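Local coordinates for coenzyme F420-dependent N(5),N(10)-methenyltetrahydromethanopterin reductase-related protein (Desulfurobacterium thermolithotrophum DSM 11699, PDB 6HUZ) that binds the iron-guanylylpyridinol cofactor and methenyl-tetrahydrofolate and, as a bacterial paralog of [Fe]-hydrogenase, uses tetrahydrofolate derivatives as substrates, at residues A[47-52]-A[76-81]; A[98-103]-A[122-127]. All blocks are in the same frame, centred on the assembly; numbering follows the deposited sequence. Where two conformers were deposited one is given.

The two contacts illustrate how a Rossmann-type domain builds a nucleotide site from successive strand-helix units. Interaction 1 closes before interaction 2 opens along the chain, and their centres lie about 16 Å apart. Interaction 1 joins strand 45-49 of the parallel six-stranded sheet, ordered 3-2-1-4-5-6, to helix 75-79; interaction 2 packs helix 95-103 against helix 121-127. They meet through the helices: Ile76 CG1 lies 3.5 Å from Thr102 CG2, and Ala79 CB 3.7 Å from Ile103 CB, forming a continuous row of helices beside the sheet. Both also reach the cofactor's guanylyl end, with Pro51 over one face of the guanine and Ile99 over the other.

Interaction 1 of 2, residues A[47-52]-A[76-81]; sequences TLSDPN and IEAAKE. With FE9 (iron-guanylyl pyridinol cofactor), chain B.
At the second strand of the Rossmann-type sheet, Thr47 and Ser49 point to the same face and receive Ala78 from helix 75-79, the helix that leads from strand 70-72 towards strand 84-87. Ala78 CB approaches Ser49 CB to 3.6 Å and Thr47 CG2 to 4.1 Å, a small, buried apolar contact. The hydroxyl of Ser49, set anti to its own amide nitrogen (chi1 -172°), is hydrogen-bonded to Asp75, a residue that also binds the cofactor. Just past the strand end comes the acidic residue that, as in many Rossmann dinucleotide sites, takes the ribose hydroxyls: Asp50 OD2 accepts from O2' at 2.9 Å and O3' at 3.1 Å of the cofactor, while Phe8 N gives it a third bond. With three groups on one oxygen, the carboxylate has little freedom to turn. Pro51 lies over the guanine, its CD 3.3 Å from N3A, and Ser49 O receives a weak bond from N2A. The other carboxylate oxygen shapes the turn itself: Asp50 OD1 closes an Asx turn by accepting from Asn52 N at 2.7 Å, almost in line with its C-O bond, and from Asn52 ND2 on its syn lone pair.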
ATOM      1  N   THR A  47      37.709  -3.844  13.180  1.00 46.30           N
ATOM      2  CA  THR A  47      37.969  -2.493  13.650  1.00 47.40           C
ATOM      3  C   THR A  47      36.621  -1.797  13.793  1.00 47.98           C
ATOM      4  O   THR A  47      35.746  -1.951  12.927  1.00 46.10           O
ATOM      5  CB  THR A  47      38.794  -1.705  12.639  1.00 50.69           C
ATOM      6  OG1 THR A  47      40.027  -2.381  12.422  1.00 50.51           O
ATOM      7  CG2 THR A  47      39.093  -0.292  13.114  1.00 46.51           C
ATOM      8  N   LEU A  48      36.454  -1.028  14.875  1.00 45.93           N
ATOM      9  CA  LEU A  48      35.237  -0.263  15.092  1.00 45.66           C
ATOM     10  C   LEU A  48      35.691   1.172  15.257  1.00 46.18           C
ATOM     11  O   LEU A  48      36.483   1.496  16.153  1.00 46.45           O
ATOM     12  CB  LEU A  48      34.401  -0.713  16.290  1.00 46.86           C
ATOM     13  CG  LEU A  48      33.042   0.007  16.363  1.00 52.51           C
ATOM     14  CD1 LEU A  48      31.905  -0.958  16.609  1.00 49.65           C
ATOM     15  CD2 LEU A  48      33.072   1.132  17.400  1.00 55.45           C
ATOM     16  N   SER A  49      35.245   2.014  14.355  1.00 41.74           N
ATOM     17  CA  SER A  49      35.591   3.414  14.361  1.00 43.21           C
ATOM     18  C   SER A  49      34.381   4.216  14.801  1.00 45.99           C
ATOM     19  O   SER A  49      33.280   4.021  14.282  1.00 45.20           O
ATOM     20  CB  SER A  49      36.040   3.861  12.976  1.00 47.70           C
ATOM     21  OG  SER A  49      36.565   5.178  13.007  1.00 53.01           O
ATOM     22  N   ASP A  50      34.578   5.107  15.769  1.00 43.60           N
ATOM     23  CA  ASP A  50      33.499   5.966  16.265  1.00 44.42           C
ATOM     24  C   ASP A  50      34.157   7.157  16.930  1.00 47.44           C
ATOM     25  O   ASP A  50      35.048   6.980  17.734  1.00 48.68           O
ATOM     26  CB  ASP A  50      32.578   5.236  17.249  1.00 45.73           C
ATOM     27  CG  ASP A  50      31.370   6.053  17.672  1.00 53.24           C
ATOM     28  OD1 ASP A  50      31.556   7.183  18.159  1.00 56.48           O
ATOM     29  OD2 ASP A  50      30.242   5.557  17.525  1.00 49.19           O
ATOM     30  N   PRO A  51      33.737   8.384  16.624  1.00 48.78           N
ATOM     31  CA  PRO A  51      34.372   9.551  17.250  1.00 52.88           C
ATOM     32  C   PRO A  51      34.180   9.676  18.753  1.00 55.92           C
ATOM     33  O   PRO A  51      34.945  10.379  19.392  1.00 56.71           O
ATOM     34  CB  PRO A  51      33.701  10.740  16.533  1.00 52.99           C
ATOM     35  CG  PRO A  51      32.413  10.237  16.090  1.00 55.67           C
ATOM     36  CD  PRO A  51      32.651   8.791  15.709  1.00 50.99           C
ATOM     37  N   ASN A  52      33.153   9.029  19.311  1.00 52.22           N
ATOM     38  CA  ASN A  52      32.853   9.129  20.736  1.00 52.58           C
ATOM     39  C   ASN A  52      33.217   7.904  21.568  1.00 55.40           C
ATOM     40  O   ASN A  52      32.624   7.691  22.621  1.00 54.32           O
ATOM     41  CB  ASN A  52      31.366   9.465  20.903  1.00 52.97           C
ATOM     42  CG  ASN A  52      30.854  10.544  19.972  1.00 75.92           C
ATOM     43  OD1 ASN A  52      30.955  11.739  20.243  1.00 69.14           O
ATOM     44  ND2 ASN A  52      30.285  10.149  18.844  1.00 72.11           N
ATOM     45  N   ILE A  76      39.247   7.601   8.593  1.00 52.44           N
ATOM     46  CA  ILE A  76      40.130   7.423   7.440  1.00 52.76           C
ATOM     47  C   ILE A  76      41.128   6.294   7.697  1.00 55.56           C
ATOM     48  O   ILE A  76      41.338   5.444   6.836  1.00 54.54           O
ATOM     49  CB  ILE A  76      40.850   8.746   7.068  1.00 56.12           C
ATOM     50  CG1 ILE A  76      39.864   9.717   6.382  1.00 56.84           C
ATOM     51  CG2 ILE A  76      42.052   8.454   6.159  1.00 57.42           C
ATOM     52  CD1 ILE A  76      40.464  11.066   5.996  1.00 70.86           C
ATOM     53  N   GLU A  77      41.745   6.271   8.863  1.00 54.54           N
ATOM     54  CA  GLU A  77      42.710   5.218   9.145  1.00 56.22           C
ATOM     55  C   GLU A  77      42.009   3.879   9.237  1.00 56.05           C
ATOM     56  O   GLU A  77      42.567   2.868   8.814  1.00 56.66           O
ATOM     57  CB  GLU A  77      43.517   5.519  10.411  1.00 59.32           C
ATOM     58  CG  GLU A  77      44.728   6.395  10.145  1.00 78.72           C
ATOM     59  CD  GLU A  77      45.763   5.773   9.226  1.00 91.50           C
ATOM     60  OE1 GLU A  77      46.216   4.642   9.513  1.00 89.19           O
ATOM     61  OE2 GLU A  77      46.120   6.421   8.214  1.00 63.36           O
ATOM     62  N   ALA A  78      40.777   3.869   9.761  1.00 47.36           N
ATOM     63  CA  ALA A  78      39.994   2.650   9.904  1.00 46.49           C
ATOM     64  C   ALA A  78      39.628   2.036   8.546  1.00 46.15           C
ATOM     65  O   ALA A  78      39.368   0.838   8.476  1.00 43.76           O
ATOM     66  CB  ALA A  78      38.716   2.949  10.679  1.00 46.38           C
ATOM     67  N   ALA A  79      39.611   2.843   7.475  1.00 44.87           N
ATOM     68  CA  ALA A  79      39.258   2.362   6.131  1.00 46.44           C
ATOM     69  C   ALA A  79      40.410   1.675   5.384  1.00 51.83           C
ATOM     70  O   ALA A  79      40.160   0.798   4.567  1.00 50.41           O
ATOM     71  CB  ALA A  79      38.759   3.528   5.295  1.00 45.54           C
ATOM     72  N   LYS A  80      41.643   2.081   5.659  1.00 53.22           N
ATOM     73  CA  LYS A  80      42.883   1.613   5.024  1.00 53.44           C
ATOM     74  C   LYS A  80      42.971   0.125   4.665  1.00 55.79           C
ATOM     75  O   LYS A  80      43.399  -0.181   3.540  1.00 55.94           O
ATOM     76  CB  LYS A  80      44.110   2.012   5.846  1.00 58.77           C
ATOM     77  CG  LYS A  80      44.217   3.515   6.142  1.00 78.37           C
ATOM     78  CD  LYS A  80      44.974   4.297   5.083  1.00 81.48           C
ATOM     79  CE  LYS A  80      45.069   5.754   5.462  1.00 69.42           C
ATOM     80  NZ  LYS A  80      46.400   6.346   5.160  1.00 78.93           N
ATOM     81  N   GLU A  81      42.609  -0.812   5.558  1.00 52.07           N
ATOM     82  CA  GLU A  81      42.699  -2.236   5.145  1.00 52.53           C
ATOM     83  C   GLU A  81      41.298  -2.894   5.065  1.00 56.48           C
ATOM     84  O   GLU A  81      41.191  -4.110   4.926  1.00 56.34           O
ATOM     85  CB  GLU A  81      43.593  -3.070   6.077  1.00 55.78           C
ATOM     86  CG  GLU A  81      44.791  -2.347   6.650  1.00 65.63           C
ATOM     87  CD  GLU A  81      45.411  -3.128   7.787  1.00109.37           C
ATOM     88  OE1 GLU A  81      46.422  -3.824   7.543  1.00126.21           O
ATOM     89  OE2 GLU A  81      44.881  -3.052   8.920  1.00107.25           O
TER
HETATM   90  O2  FE9 B 401      18.040   1.963  15.673  1.00 34.73           O
HETATM   91 FE   FE9 B 401      18.652  -0.126  13.294  1.00 38.83          FE
HETATM   92  C1F FE9 B 401      19.277  -1.131  14.691  1.00 43.65           C
HETATM   93  O1F FE9 B 401      19.666  -1.755  15.552  1.00 45.55           O
HETATM   94  C2F FE9 B 401      17.929  -1.653  12.574  1.00 42.29           C
HETATM   95  O2F FE9 B 401      17.519  -2.605  12.126  1.00 38.49           O
HETATM   96  C8  FE9 B 401      20.234  -0.266  12.242  1.00 36.75           C
HETATM   97  O18 FE9 B 401      20.474  -1.231  11.537  1.00 41.07           O
HETATM   98  C7  FE9 B 401      21.220   0.890  12.284  1.00 36.62           C
HETATM   99  C6  FE9 B 401      20.759   1.779  13.403  1.00 33.09           C
HETATM  100  N1  FE9 B 401      19.546   1.450  14.030  1.00 36.67           N
HETATM  101  C5  FE9 B 401      21.575   2.929  13.824  1.00 35.77           C
HETATM  102  C5M FE9 B 401      22.842   3.251  13.084  1.00 28.74           C
HETATM  103  C4  FE9 B 401      21.087   3.760  14.936  1.00 39.15           C
HETATM  104  C3  FE9 B 401      19.797   3.411  15.592  1.00 37.50           C
HETATM  105  C3M FE9 B 401      19.244   4.203  16.750  1.00 29.52           C
HETATM  106  C2  FE9 B 401      19.043   2.199  15.096  1.00 32.60           C
HETATM  107  O3P FE9 B 401      21.820   4.864  15.250  1.00 43.88           O
HETATM  108  P1  FE9 B 401      22.819   4.947  16.516  1.00 36.62           P
HETATM  109  O1P FE9 B 401      22.467   3.917  17.480  1.00 26.09           O
HETATM  110  O2P FE9 B 401      22.546   6.372  17.230  1.00 34.30           O
HETATM  111  O5' FE9 B 401      24.289   4.768  15.927  1.00 35.40           O
HETATM  112  C5' FE9 B 401      24.933   5.772  15.158  1.00 33.42           C
HETATM  113  C4' FE9 B 401      26.393   5.775  15.598  1.00 29.23           C
HETATM  114  O4' FE9 B 401      27.144   6.633  14.748  1.00 33.96           O
HETATM  115  C1' FE9 B 401      28.171   7.226  15.531  1.00 30.10           C
HETATM  116  C2' FE9 B 401      27.486   7.522  16.848  1.00 41.09           C
HETATM  117  O2' FE9 B 401      28.387   7.720  17.947  1.00 48.18           O
HETATM  118  C3' FE9 B 401      26.590   6.301  17.019  1.00 33.67           C
HETATM  119  O3' FE9 B 401      27.189   5.281  17.820  1.00 35.22           O
HETATM  120  N9A FE9 B 401      28.742   8.380  14.811  1.00 33.44           N
HETATM  121  C4A FE9 B 401      29.770   8.245  14.006  1.00 37.87           C
HETATM  122  N3A FE9 B 401      30.564   7.196  13.692  1.00 39.37           N
HETATM  123  C2A FE9 B 401      31.607   7.396  12.860  1.00 37.18           C
HETATM  124  N2A FE9 B 401      32.350   6.313  12.540  1.00 37.80           N
HETATM  125  N1A FE9 B 401      31.922   8.593  12.329  1.00 38.06           N
HETATM  126  C6A FE9 B 401      31.237   9.713  12.620  1.00 35.53           C
HETATM  127  O6A FE9 B 401      31.528  10.806  12.109  1.00 37.70           O
HETATM  128  C5A FE9 B 401      30.067   9.589  13.492  1.00 37.77           C
HETATM  129  N7A FE9 B 401      29.137  10.414  13.996  1.00 37.73           N
HETATM  130  C8A FE9 B 401      28.335   9.665  14.795  1.00 31.54           C
HETATM  131  O   HOH W   1      16.640   0.667  13.908  1.00 38.05           O

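Interaction 2 of 2, residues A[98-103]-A[122-127]; sequences KIAETI and LVLNSY. With FE9 (iron-guanylyl pyridinol cofactor), chain B.
Tyr127 OH donates to Glu101 OE2 across 3.1 Å, the one hydrogen bond between residues 98-103 and 122-127. The carboxylate oxygen comes to the edge of the phenol ring, near its plane, and is met on its syn side, 30° out of the carboxylate plane; the two flat groups stand 80° apart. Glu101 gets there by an extended chain that leaves with CG anti to the amide nitrogen (chi1 -163°), and Phe97 stacks on the same tyrosine ring. Deeper in, Ala100 CB rests 3.8 Å from Leu124 CD1, a buried apolar contact beneath the exposed polar pair. Ile99 CD1 lies over the guanine face, 3.4 Å from N1A, while Lys98 NZ makes a weak bond to O6A. Lys98 O is held twice by Thr102, by OG1 at 2.8 Å from above the carbonyl plane and by N at 3.0 Å. With an alanine at Ile99 the guanine would probably lose the CG1 and CD1 contacts on this face, leaving a gap between base and helix. The helix thus divides its chemistry, pairing with 122-127 through one polar bond and one apolar contact while offering the base a hydrophobic face and a positive charge likely to suit its carbonyl oxygen.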
ATOM      1  N   LYS A  98      28.861  11.981   4.644  1.00 45.86           N
ATOM      2  CA  LYS A  98      30.177  12.497   4.960  1.00 46.20           C
ATOM      3  C   LYS A  98      31.184  11.365   5.144  1.00 49.02           C
ATOM      4  O   LYS A  98      32.232  11.365   4.498  1.00 46.21           O
ATOM      5  CB  LYS A  98      30.100  13.372   6.224  1.00 51.00           C
ATOM      6  CG  LYS A  98      31.370  14.166   6.515  1.00 70.11           C
ATOM      7  CD  LYS A  98      31.786  14.077   7.987  1.00 87.06           C
ATOM      8  CE  LYS A  98      32.597  12.835   8.273  1.00 94.78           C
ATOM      9  NZ  LYS A  98      32.747  12.578   9.729  1.00102.78           N
ATOM     10  N   ILE A  99      30.863  10.396   6.016  1.00 48.31           N
ATOM     11  CA  ILE A  99      31.759   9.268   6.297  1.00 46.41           C
ATOM     12  C   ILE A  99      32.073   8.492   5.024  1.00 48.81           C
ATOM     13  O   ILE A  99      33.241   8.215   4.749  1.00 47.11           O
ATOM     14  CB  ILE A  99      31.152   8.342   7.395  1.00 48.12           C
ATOM     15  CG1 ILE A  99      31.001   9.089   8.733  1.00 49.40           C
ATOM     16  CG2 ILE A  99      32.006   7.095   7.598  1.00 45.31           C
ATOM     17  CD1 ILE A  99      29.871   8.619   9.570  1.00 53.76           C
ATOM     18  N   ALA A 100      31.030   8.127   4.246  1.00 41.98           N
ATOM     19  CA  ALA A 100      31.218   7.369   3.008  1.00 38.60           C
ATOM     20  C   ALA A 100      32.113   8.103   1.997  1.00 45.26           C
ATOM     21  O   ALA A 100      32.958   7.489   1.353  1.00 43.53           O
ATOM     22  CB  ALA A 100      29.869   7.078   2.386  1.00 38.44           C
ATOM     23  N   GLU A 101      31.934   9.411   1.862  1.00 45.59           N
ATOM     24  CA  GLU A 101      32.724  10.188   0.913  1.00 46.27           C
ATOM     25  C   GLU A 101      34.173  10.305   1.370  1.00 50.93           C
ATOM     26  O   GLU A 101      35.088  10.309   0.551  1.00 51.99           O
ATOM     27  CB  GLU A 101      32.103  11.584   0.789  1.00 48.42           C
ATOM     28  CG  GLU A 101      32.536  12.383  -0.428  1.00 65.31           C
ATOM     29  CD  GLU A 101      31.567  13.500  -0.783  1.00 96.30           C
ATOM     30  OE1 GLU A 101      31.599  13.961  -1.947  1.00119.32           O
ATOM     31  OE2 GLU A 101      30.772  13.909   0.097  1.00 66.08           O
ATOM     32  N   THR A 102      34.375  10.410   2.683  1.00 49.11           N
ATOM     33  CA  THR A 102      35.707  10.562   3.280  1.00 50.20           C
ATOM     34  C   THR A 102      36.540   9.282   3.199  1.00 56.49           C
ATOM     35  O   THR A 102      37.734   9.366   2.922  1.00 56.33           O
ATOM     36  CB  THR A 102      35.532  11.059   4.725  1.00 51.31           C
ATOM     37  OG1 THR A 102      34.821  12.298   4.700  1.00 60.77           O
ATOM     38  CG2 THR A 102      36.841  11.249   5.454  1.00 53.86           C
ATOM     39  N   ILE A 103      35.929   8.097   3.437  1.00 53.03           N
ATOM     40  CA  ILE A 103      36.677   6.819   3.398  1.00 50.69           C
ATOM     41  C   ILE A 103      36.832   6.245   1.996  1.00 53.91           C
ATOM     42  O   ILE A 103      37.699   5.406   1.772  1.00 51.91           O
ATOM     43  CB  ILE A 103      36.024   5.756   4.320  1.00 50.73           C
ATOM     44  CG1 ILE A 103      34.678   5.251   3.739  1.00 48.06           C
ATOM     45  CG2 ILE A 103      35.907   6.295   5.757  1.00 47.25           C
ATOM     46  CD1 ILE A 103      33.933   4.194   4.560  1.00 46.28           C
ATOM     47  N   LEU A 122      20.722   2.557  -2.198  1.00 28.23           N
ATOM     48  CA  LEU A 122      20.495   3.170  -3.501  1.00 28.80           C
ATOM     49  C   LEU A 122      20.674   4.667  -3.412  1.00 34.42           C
ATOM     50  O   LEU A 122      21.264   5.254  -4.317  1.00 35.53           O
ATOM     51  CB  LEU A 122      19.111   2.803  -4.077  1.00 29.15           C
ATOM     52  CG  LEU A 122      18.867   1.281  -4.233  1.00 33.89           C
ATOM     53  CD1 LEU A 122      17.551   1.009  -5.004  1.00 32.72           C
ATOM     54  CD2 LEU A 122      20.046   0.595  -4.963  1.00 36.14           C
ATOM     55  N   VAL A 123      20.207   5.283  -2.325  1.00 33.24           N
ATOM     56  CA  VAL A 123      20.387   6.725  -2.133  1.00 33.51           C
ATOM     57  C   VAL A 123      21.874   7.000  -1.988  1.00 38.20           C
ATOM     58  O   VAL A 123      22.402   7.887  -2.662  1.00 38.81           O
ATOM     59  CB  VAL A 123      19.599   7.246  -0.911  1.00 36.09           C
ATOM     60  CG1 VAL A 123      19.969   8.696  -0.584  1.00 35.27           C
ATOM     61  CG2 VAL A 123      18.115   7.124  -1.151  1.00 36.25           C
ATOM     62  N   LEU A 124      22.578   6.243  -1.127  1.00 36.33           N
ATOM     63  CA  LEU A 124      24.006   6.452  -0.950  1.00 35.10           C
ATOM     64  C   LEU A 124      24.798   6.244  -2.234  1.00 36.58           C
ATOM     65  O   LEU A 124      25.671   7.052  -2.550  1.00 37.12           O
ATOM     66  CB  LEU A 124      24.576   5.539   0.144  1.00 34.73           C
ATOM     67  CG  LEU A 124      26.089   5.710   0.397  1.00 37.82           C
ATOM     68  CD1 LEU A 124      26.404   7.098   0.870  1.00 38.66           C
ATOM     69  CD2 LEU A 124      26.602   4.674   1.392  1.00 38.35           C
ATOM     70  N   ASN A 125      24.516   5.162  -2.961  1.00 37.43           N
ATOM     71  CA  ASN A 125      25.228   4.864  -4.213  1.00 37.24           C
ATOM     72  C   ASN A 125      25.056   6.013  -5.239  1.00 38.62           C
ATOM     73  O   ASN A 125      26.016   6.395  -5.923  1.00 37.77           O
ATOM     74  CB  ASN A 125      24.707   3.545  -4.783  1.00 35.99           C
ATOM     75  CG  ASN A 125      25.278   3.252  -6.145  1.00 42.50           C
ATOM     76  OD1 ASN A 125      24.639   3.445  -7.162  1.00 37.59           O
ATOM     77  ND2 ASN A 125      26.498   2.797  -6.185  1.00 36.51           N
ATOM     78  N   SER A 126      23.829   6.558  -5.328  1.00 36.63           N
ATOM     79  CA  SER A 126      23.501   7.660  -6.240  0.50 36.02           C
ATOM     80  C   SER A 126      24.277   8.915  -5.830  1.00 41.78           C
ATOM     81  O   SER A 126      24.904   9.564  -6.667  1.00 40.63           O
ATOM     82  CB  SER A 126      21.992   7.920  -6.236  0.50 38.12           C
ATOM     83  OG  SER A 126      21.599   8.919  -7.165  0.50 33.49           O
ATOM     84  N   TYR A 127      24.248   9.246  -4.547  1.00 41.25           N
ATOM     85  CA  TYR A 127      24.952  10.419  -4.029  1.00 42.93           C
ATOM     86  C   TYR A 127      26.459  10.373  -4.339  1.00 45.79           C
ATOM     87  O   TYR A 127      27.079  11.409  -4.605  1.00 45.69           O
ATOM     88  CB  TYR A 127      24.793  10.477  -2.500  1.00 43.84           C
ATOM     89  CG  TYR A 127      25.583  11.602  -1.866  1.00 49.33           C
ATOM     90  CD1 TYR A 127      25.126  12.914  -1.917  1.00 52.64           C
ATOM     91  CD2 TYR A 127      26.797  11.361  -1.244  1.00 51.14           C
ATOM     92  CE1 TYR A 127      25.849  13.953  -1.345  1.00 55.53           C
ATOM     93  CE2 TYR A 127      27.529  12.392  -0.664  1.00 53.47           C
ATOM     94  CZ  TYR A 127      27.052  13.688  -0.720  1.00 61.72           C
ATOM     95  OH  TYR A 127      27.763  14.716  -0.155  1.00 68.92           O
TER
HETATM   96  O2  FE9 B 401      18.040   1.963  15.673  1.00 34.73           O
HETATM   97 FE   FE9 B 401      18.652  -0.126  13.294  1.00 38.83          FE
HETATM   98  C1F FE9 B 401      19.277  -1.131  14.691  1.00 43.65           C
HETATM   99  O1F FE9 B 401      19.666  -1.755  15.552  1.00 45.55           O
HETATM  100  C2F FE9 B 401      17.929  -1.653  12.574  1.00 42.29           C
HETATM  101  O2F FE9 B 401      17.519  -2.605  12.126  1.00 38.49           O
HETATM  102  C8  FE9 B 401      20.234  -0.266  12.242  1.00 36.75           C
HETATM  103  O18 FE9 B 401      20.474  -1.231  11.537  1.00 41.07           O
HETATM  104  C7  FE9 B 401      21.220   0.890  12.284  1.00 36.62           C
HETATM  105  C6  FE9 B 401      20.759   1.779  13.403  1.00 33.09           C
HETATM  106  N1  FE9 B 401      19.546   1.450  14.030  1.00 36.67           N
HETATM  107  C5  FE9 B 401      21.575   2.929  13.824  1.00 35.77           C
HETATM  108  C5M FE9 B 401      22.842   3.251  13.084  1.00 28.74           C
HETATM  109  C4  FE9 B 401      21.087   3.760  14.936  1.00 39.15           C
HETATM  110  C3  FE9 B 401      19.797   3.411  15.592  1.00 37.50           C
HETATM  111  C3M FE9 B 401      19.244   4.203  16.750  1.00 29.52           C
HETATM  112  C2  FE9 B 401      19.043   2.199  15.096  1.00 32.60           C
HETATM  113  O3P FE9 B 401      21.820   4.864  15.250  1.00 43.88           O
HETATM  114  P1  FE9 B 401      22.819   4.947  16.516  1.00 36.62           P
HETATM  115  O1P FE9 B 401      22.467   3.917  17.480  1.00 26.09           O
HETATM  116  O2P FE9 B 401      22.546   6.372  17.230  1.00 34.30           O
HETATM  117  O5' FE9 B 401      24.289   4.768  15.927  1.00 35.40           O
HETATM  118  C5' FE9 B 401      24.933   5.772  15.158  1.00 33.42           C
HETATM  119  C4' FE9 B 401      26.393   5.775  15.598  1.00 29.23           C
HETATM  120  O4' FE9 B 401      27.144   6.633  14.748  1.00 33.96           O
HETATM  121  C1' FE9 B 401      28.171   7.226  15.531  1.00 30.10           C
HETATM  122  C2' FE9 B 401      27.486   7.522  16.848  1.00 41.09           C
HETATM  123  O2' FE9 B 401      28.387   7.720  17.947  1.00 48.18           O
HETATM  124  C3' FE9 B 401      26.590   6.301  17.019  1.00 33.67           C
HETATM  125  O3' FE9 B 401      27.189   5.281  17.820  1.00 35.22           O
HETATM  126  N9A FE9 B 401      28.742   8.380  14.811  1.00 33.44           N
HETATM  127  C4A FE9 B 401      29.770   8.245  14.006  1.00 37.87           C
HETATM  128  N3A FE9 B 401      30.564   7.196  13.692  1.00 39.37           N
HETATM  129  C2A FE9 B 401      31.607   7.396  12.860  1.00 37.18           C
HETATM  130  N2A FE9 B 401      32.350   6.313  12.540  1.00 37.80           N
HETATM  131  N1A FE9 B 401      31.922   8.593  12.329  1.00 38.06           N
HETATM  132  C6A FE9 B 401      31.237   9.713  12.620  1.00 35.53           C
HETATM  133  O6A FE9 B 401      31.528  10.806  12.109  1.00 37.70           O
HETATM  134  C5A FE9 B 401      30.067   9.589  13.492  1.00 37.77           C
HETATM  135  N7A FE9 B 401      29.137  10.414  13.996  1.00 37.73           N
HETATM  136  C8A FE9 B 401      28.335   9.665  14.795  1.00 31.54           C
HETATM  137  O   HOH W   1      16.640   0.667  13.908  1.00 38.05           O